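PRD-containing transcription regulator (Lactobacillus casei, PDB 3NUF) probably takes part in transcription control through its PRD, a helical regulatory domain of a kind that in relatives responds to phosphorylation by the sugar phosphotransferase system. Local coordinates at residues L31-V35 against Q92-I97; I44-Q50 against H111-Q116. All coordinates share one frame. Residues are numbered along the deposited sequence.

Interaction 1. Residues L31-V35 against Q92-I97; sequences LVNYV and QVVQHI. With EDO (1,2-ethanediol), chain G.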
loop_
_atom_site.group_PDB
_atom_site.type_symbol
_atom_site.label_atom_id
_atom_site.label_comp_id
_atom_site.label_asym_id
_atom_site.label_seq_id
_atom_site.Cartn_x
_atom_site.Cartn_y
_atom_site.Cartn_z
ATOM N N LEU A 31 0.670 3.692 -8.562
ATOM C CA LEU A 31 0.650 3.537 -7.085
ATOM C C LEU A 31 1.374 2.240 -6.645
ATOM O O LEU A 31 2.177 2.277 -5.713
ATOM C CB LEU A 31 -0.799 3.575 -6.575
ATOM C CG LEU A 31 -0.981 3.388 -5.073
ATOM C CD1 LEU A 31 -0.199 4.442 -4.291
ATOM C CD2 LEU A 31 -2.477 3.454 -4.712
ATOM N N VAL A 32 1.035 1.108 -7.267
ATOM C CA VAL A 32 1.749 -0.122 -6.944
ATOM C C VAL A 32 3.250 0.032 -7.156
ATOM O O VAL A 32 4.067 -0.366 -6.300
ATOM C CB VAL A 32 1.179 -1.292 -7.782
ATOM C CG1 VAL A 32 2.017 -2.557 -7.570
ATOM C CG2 VAL A 32 -0.219 -1.573 -7.380
ATOM N N ASN A 33 3.663 0.587 -8.298
ATOM C CA ASN A 33 5.056 0.824 -8.534
ATOM C C ASN A 33 5.696 1.668 -7.425
ATOM O O ASN A 33 6.798 1.396 -6.945
ATOM C CB ASN A 33 5.275 1.574 -9.847
ATOM C CG ASN A 33 4.991 0.763 -11.094
ATOM O OD1 ASN A 33 4.850 -0.421 -11.056
ATOM N ND2 ASN A 33 4.923 1.471 -12.224
ATOM N N TYR A 34 5.001 2.768 -7.046
ATOM C CA TYR A 34 5.482 3.672 -5.996
ATOM C C TYR A 34 5.701 2.929 -4.682
ATOM O O TYR A 34 6.746 3.074 -4.011
ATOM C CB TYR A 34 4.518 4.847 -5.820
ATOM C CG TYR A 34 4.740 5.697 -4.611
ATOM C CD1 TYR A 34 5.607 6.765 -4.659
ATOM C CD2 TYR A 34 4.073 5.457 -3.420
ATOM C CE1 TYR A 34 5.802 7.558 -3.559
ATOM C CE2 TYR A 34 4.301 6.228 -2.307
ATOM C CZ TYR A 34 5.155 7.269 -2.412
ATOM O OH TYR A 34 5.373 8.085 -1.303
ATOM N N VAL A 35 4.721 2.126 -4.299
ATOM C CA VAL A 35 4.816 1.385 -3.028
ATOM C C VAL A 35 5.974 0.358 -3.045
ATOM O O VAL A 35 6.728 0.237 -2.069
ATOM C CB VAL A 35 3.525 0.765 -2.621
ATOM C CG1 VAL A 35 3.690 -0.060 -1.343
ATOM C CG2 VAL A 35 2.480 1.856 -2.365
ATOM N N GLN A 92 3.200 7.563 4.849
ATOM C CA GLN A 92 3.715 8.215 3.648
ATOM C C GLN A 92 2.861 7.839 2.451
ATOM O O GLN A 92 2.539 8.697 1.612
ATOM C CB GLN A 92 5.157 7.803 3.397
ATOM C CG GLN A 92 5.753 8.528 2.228
ATOM C CD GLN A 92 7.256 8.391 2.119
ATOM O OE1 GLN A 92 7.930 7.931 3.035
ATOM N NE2 GLN A 92 7.785 8.816 0.977
ATOM N N VAL A 93 2.474 6.577 2.329
ATOM C CA VAL A 93 1.643 6.153 1.190
ATOM C C VAL A 93 0.277 6.804 1.190
ATOM O O VAL A 93 -0.195 7.338 0.180
ATOM C CB VAL A 93 1.484 4.650 1.152
ATOM C CG1 VAL A 93 0.495 4.173 0.010
ATOM C CG2 VAL A 93 2.813 3.959 0.921
ATOM N N VAL A 94 -0.338 6.827 2.364
ATOM C CA VAL A 94 -1.683 7.466 2.504
ATOM C C VAL A 94 -1.618 8.932 2.099
ATOM O O VAL A 94 -2.455 9.410 1.329
ATOM C CB VAL A 94 -2.151 7.345 3.938
ATOM C CG1 VAL A 94 -3.443 8.199 4.184
ATOM C CG2 VAL A 94 -2.390 5.861 4.310
ATOM N N GLN A 95 -0.623 9.658 2.581
ATOM C CA GLN A 95 -0.463 11.042 2.240
ATOM C C GLN A 95 -0.146 11.279 0.792
ATOM O O GLN A 95 -0.574 12.281 0.222
ATOM C CB GLN A 95 0.525 11.703 3.189
ATOM C CG GLN A 95 0.113 11.659 4.661
ATOM C CD GLN A 95 -1.250 12.245 4.920
ATOM O OE1 GLN A 95 -2.168 11.589 5.484
ATOM N NE2 GLN A 95 -1.419 13.435 4.517
ATOM N N HIS A 96 0.649 10.405 0.232
ATOM C CA HIS A 96 0.963 10.445 -1.194
ATOM C C HIS A 96 -0.260 10.295 -2.067
ATOM O O HIS A 96 -0.405 11.063 -3.017
ATOM C CB HIS A 96 1.998 9.336 -1.549
ATOM C CG HIS A 96 2.195 9.124 -3.013
ATOM N ND1 HIS A 96 2.992 9.949 -3.764
ATOM C CD2 HIS A 96 1.701 8.192 -3.851
ATOM C CE1 HIS A 96 2.995 9.500 -5.018
ATOM N NE2 HIS A 96 2.194 8.457 -5.105
ATOM N N ILE A 97 -1.151 9.380 -1.751
ATOM C CA ILE A 97 -2.394 9.209 -2.516
ATOM C C ILE A 97 -3.245 10.455 -2.404
ATOM O O ILE A 97 -3.763 10.908 -3.430
ATOM C CB ILE A 97 -3.146 7.970 -2.041
ATOM C CG1 ILE A 97 -2.394 6.672 -2.317
ATOM C CG2 ILE A 97 -4.537 7.865 -2.699
ATOM C CD1 ILE A 97 -2.889 5.474 -1.539
HETATM C C1 EDO G . 6.610 10.785 -2.096
HETATM O O1 EDO G . 6.974 9.746 -1.183
HETATM C C2 EDO G . 5.769 11.779 -1.345
HETATM O O2 EDO G . 4.508 11.934 -2.010
#

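Interaction 2. Residues I44-Q50 against H111-Q116; sequences IHFTDLQ and HFEAAQ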
loop_
_atom_site.group_PDB
_atom_site.type_symbol
_atom_site.label_atom_id
_atom_site.label_comp_id
_atom_site.label_asym_id
_atom_site.label_seq_id
_atom_site.Cartn_x
_atom_site.Cartn_y
_atom_site.Cartn_z
ATOM N N ILE A 44 12.491 -3.453 2.351
ATOM C CA ILE A 44 11.356 -4.337 2.461
ATOM C C ILE A 44 10.949 -4.796 1.087
ATOM O O ILE A 44 10.862 -3.980 0.158
ATOM C CB ILE A 44 10.181 -3.593 3.068
ATOM C CG1 ILE A 44 10.542 -3.121 4.473
ATOM C CG2 ILE A 44 8.922 -4.460 3.085
ATOM C CD1 ILE A 44 9.580 -2.213 5.058
ATOM N N HIS A 45 10.760 -6.104 0.978
ATOM C CA HIS A 45 10.369 -6.715 -0.247
ATOM C C HIS A 45 9.167 -7.596 -0.032
ATOM O O HIS A 45 9.013 -8.214 1.038
ATOM C CB HIS A 45 11.570 -7.464 -0.856
ATOM C CG HIS A 45 12.697 -6.548 -1.224
ATOM N ND1 HIS A 45 13.698 -6.199 -0.339
ATOM C CD2 HIS A 45 12.928 -5.834 -2.354
ATOM C CE1 HIS A 45 14.515 -5.338 -0.921
ATOM N NE2 HIS A 45 14.068 -5.098 -2.143
ATOM N N PHE A 46 8.333 -7.624 -1.060
ATOM C CA PHE A 46 7.090 -8.421 -1.053
ATOM C C PHE A 46 7.284 -9.647 -1.914
ATOM O O PHE A 46 7.769 -9.511 -3.036
ATOM C CB PHE A 46 5.916 -7.631 -1.638
ATOM C CG PHE A 46 5.657 -6.342 -0.909
ATOM C CD1 PHE A 46 4.927 -6.353 0.259
ATOM C CD2 PHE A 46 6.149 -5.119 -1.390
ATOM C CE1 PHE A 46 4.691 -5.166 0.988
ATOM C CE2 PHE A 46 5.912 -3.942 -0.668
ATOM C CZ PHE A 46 5.213 -3.998 0.535
ATOM N N THR A 47 6.826 -10.800 -1.423
ATOM C CA THR A 47 6.652 -11.909 -2.313
ATOM C C THR A 47 5.539 -11.629 -3.319
ATOM O O THR A 47 4.706 -10.705 -3.147
ATOM C CB THR A 47 6.269 -13.172 -1.558
ATOM O OG1 THR A 47 4.956 -13.018 -1.011
ATOM C CG2 THR A 47 7.280 -13.556 -0.466
ATOM N N ASP A 48 5.494 -12.392 -4.424
ATOM C CA ASP A 48 4.451 -12.141 -5.392
ATOM C C ASP A 48 3.043 -12.344 -4.797
ATOM O O ASP A 48 2.119 -11.596 -5.123
ATOM C CB ASP A 48 4.661 -12.980 -6.670
ATOM C CG ASP A 48 5.804 -12.452 -7.579
ATOM O OD1 ASP A 48 6.401 -11.391 -7.306
ATOM O OD2 ASP A 48 6.099 -13.124 -8.616
ATOM N N LEU A 49 2.867 -13.279 -3.880
ATOM C CA LEU A 49 1.573 -13.433 -3.191
ATOM C C LEU A 49 1.266 -12.211 -2.306
ATOM O O LEU A 49 0.125 -11.665 -2.320
ATOM C CB LEU A 49 1.530 -14.700 -2.321
ATOM C CG LEU A 49 1.414 -16.012 -3.137
ATOM C CD1 LEU A 49 1.619 -17.250 -2.216
ATOM C CD2 LEU A 49 0.086 -16.114 -3.941
ATOM N N GLN A 50 2.268 -11.762 -1.555
ATOM C CA GLN A 50 2.078 -10.551 -0.760
ATOM C C GLN A 50 1.747 -9.362 -1.639
ATOM O O GLN A 50 0.916 -8.498 -1.261
ATOM C CB GLN A 50 3.324 -10.259 0.059
ATOM C CG GLN A 50 3.468 -11.211 1.233
ATOM C CD GLN A 50 4.837 -11.208 1.892
ATOM O OE1 GLN A 50 5.815 -10.699 1.367
ATOM N NE2 GLN A 50 4.889 -11.770 3.107
ATOM N N HIS A 111 0.555 -4.771 5.957
ATOM C CA HIS A 111 1.169 -5.302 4.760
ATOM C C HIS A 111 2.672 -5.147 4.855
ATOM O O HIS A 111 3.409 -6.043 4.521
ATOM C CB HIS A 111 0.605 -4.610 3.548
ATOM C CG HIS A 111 -0.832 -4.888 3.310
ATOM N ND1 HIS A 111 -1.273 -5.725 2.316
ATOM C CD2 HIS A 111 -1.944 -4.369 3.889
ATOM C CE1 HIS A 111 -2.594 -5.768 2.344
ATOM N NE2 HIS A 111 -3.037 -4.961 3.290
ATOM N N PHE A 112 3.160 -3.986 5.262
ATOM C CA PHE A 112 4.588 -3.761 5.428
ATOM C C PHE A 112 5.117 -4.640 6.564
ATOM O O PHE A 112 6.238 -5.156 6.463
ATOM C CB PHE A 112 4.889 -2.288 5.750
ATOM C CG PHE A 112 4.667 -1.354 4.624
ATOM C CD1 PHE A 112 5.550 -1.297 3.578
ATOM C CD2 PHE A 112 3.620 -0.466 4.616
ATOM C CE1 PHE A 112 5.354 -0.414 2.514
ATOM C CE2 PHE A 112 3.406 0.412 3.561
ATOM C CZ PHE A 112 4.211 0.420 2.495
ATOM N N GLU A 113 4.384 -4.796 7.659
ATOM C CA GLU A 113 4.826 -5.602 8.783
ATOM C C GLU A 113 4.969 -7.073 8.353
ATOM O O GLU A 113 5.978 -7.734 8.700
ATOM C CB GLU A 113 3.832 -5.410 9.930
ATOM C CG GLU A 113 4.338 -5.754 11.335
ATOM C CD GLU A 113 5.268 -4.719 11.938
ATOM O OE1 GLU A 113 5.906 -3.924 11.206
ATOM O OE2 GLU A 113 5.458 -4.735 13.190
ATOM N N ALA A 114 3.988 -7.589 7.627
ATOM C CA ALA A 114 4.042 -8.969 7.129
ATOM C C ALA A 114 5.219 -9.169 6.169
ATOM O O ALA A 114 5.880 -10.240 6.202
ATOM C CB ALA A 114 2.724 -9.344 6.497
ATOM N N ALA A 115 5.501 -8.218 5.310
ATOM C CA ALA A 115 6.600 -8.349 4.362
ATOM C C ALA A 115 7.976 -8.400 5.029
ATOM O O ALA A 115 8.915 -8.899 4.430
ATOM C CB ALA A 115 6.556 -7.252 3.297
ATOM N N GLN A 116 8.094 -7.869 6.245
ATOM C CA GLN A 116 9.324 -7.900 7.052
ATOM C C GLN A 116 9.364 -9.136 7.937
ATOM O O GLN A 116 10.325 -9.313 8.677
ATOM C CB GLN A 116 9.372 -6.661 7.942
ATOM C CG GLN A 116 9.723 -5.456 7.182
ATOM C CD GLN A 116 9.561 -4.225 7.985
ATOM O OE1 GLN A 116 10.537 -3.722 8.553
ATOM N NE2 GLN A 116 8.342 -3.681 8.033
HETATM O O HOH W 1 11.233 -7.749 3.367
HETATM O O HOH W 2 0.516 -7.702 1.498
HETATM O O HOH W 3 7.670 -12.114 4.310
#

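Interaction 1. Residues L31-V35 against Q92-I97
In the all-helical PRD fold, this contact pairs two helices, 25-41 and 84-97, running roughly antiparallel: the axes of segments 31-35 and 92-97 pass 11.4 Å apart at closest, with N-to-C directions 148° apart, a wide spacing bridged by side chains. At the start of 92-97, Gln92 is linked to the hydroxyl of Tyr34 through a 1,2-ethanediol molecule, probably from the crystallisation liquor. Val93, one turn before Ile97, packs its CG1 3.9 Å from Val35 CG2 and its CG2 4.2 Å from Tyr34 CE2; beyond the two segments it also meets Leu108 and Phe112 of helix 104-115. His96 points toward the partner helix and lies over one face of Tyr34 in a face-to-face stack, ring centroids 3.6 Å apart and planes at 5°. Ile97 closes the apolar side, its CG1 3.7 Å from Leu31 CD1. The diol links the three polar side-chain ends: its O1 accepts from Gln92 NE2 at 2.5 Å and hydrogen-bonds Tyr34 OH at 2.3 Å, both very short, while its O2 hydrogen-bonds His96 ND1 at 3.1 Å.

Interaction 2. Residues I44-Q50 against H111-Q116
This is a loop-to-helix contact at one end of the helical domain, where the connection between helices 25-41 and 48-67, with the first turn of the latter, meets the C-terminal end of helix 104-115. Its direct cross-segment contacts are mainly apolar. Ala115 points toward the loop, its CB 3.7 Å from Ile44 CG2 and 3.6 Å from Phe46 CD1; the small side chain lets the backbones approach, with the Phe46 and Ala115 CA atoms 5.4 Å apart. Deeper in, Phe112 CD1 lies 4.1 Å from Phe46 CZ and 4.4 Å from Ile44 CD1. Leu89 of helix 84-97 and Ala39 of helix 25-41 also touch Ile44.

Water carries the polar links. Water 1 joins the two backbones, accepting from His45 N at 2.9 Å and donating to Ala115 O at 2.8 Å; His45 O and Ala115 O, both acceptors, stand 3.5 Å apart and cannot bond each other. Water 2 donates to Gln50 O at 2.9 Å and hydrogen-bonds His111 ND1 at 2.8 Å. Water 3 accepts from Gln50 NE2 at 3.0 Å and may donate to Ala114 O, 3.2 Å away, one of several acceptors competing for its protons.

The loop ends in an N-terminal helix cap: Gln50 N donates to Thr47 OG1 and Thr47 N to Gln50 OE1, each at 3.0 Å with an angle of 165°. These reciprocal bonds define a capping box, here starting helix 48-67 of the PRD helical bundle.

Interactions 1 and 2 use different helix pairs with centres about 15 Å apart, yet their side chains meet at Phe112, whose CZ lies 3.9 Å from Val35 CG1 and 4.1 Å from Val93 CG2. Both are partly buried, but interaction 1 is nearer the middle of the chain, about 6 Å from its centre against about 10 Å for interaction 2. The first joins helix to helix, adding a tyrosine-histidine stack on its more exposed side to aliphatic contacts; the second sets a loop and helix start against a helix end, with ordered waters bridging backbone and side-chain groups. Their segments alternate along the sequence. Together they involve helices 25-41, 48-67, 84-97 and 104-115, joined at Phe112.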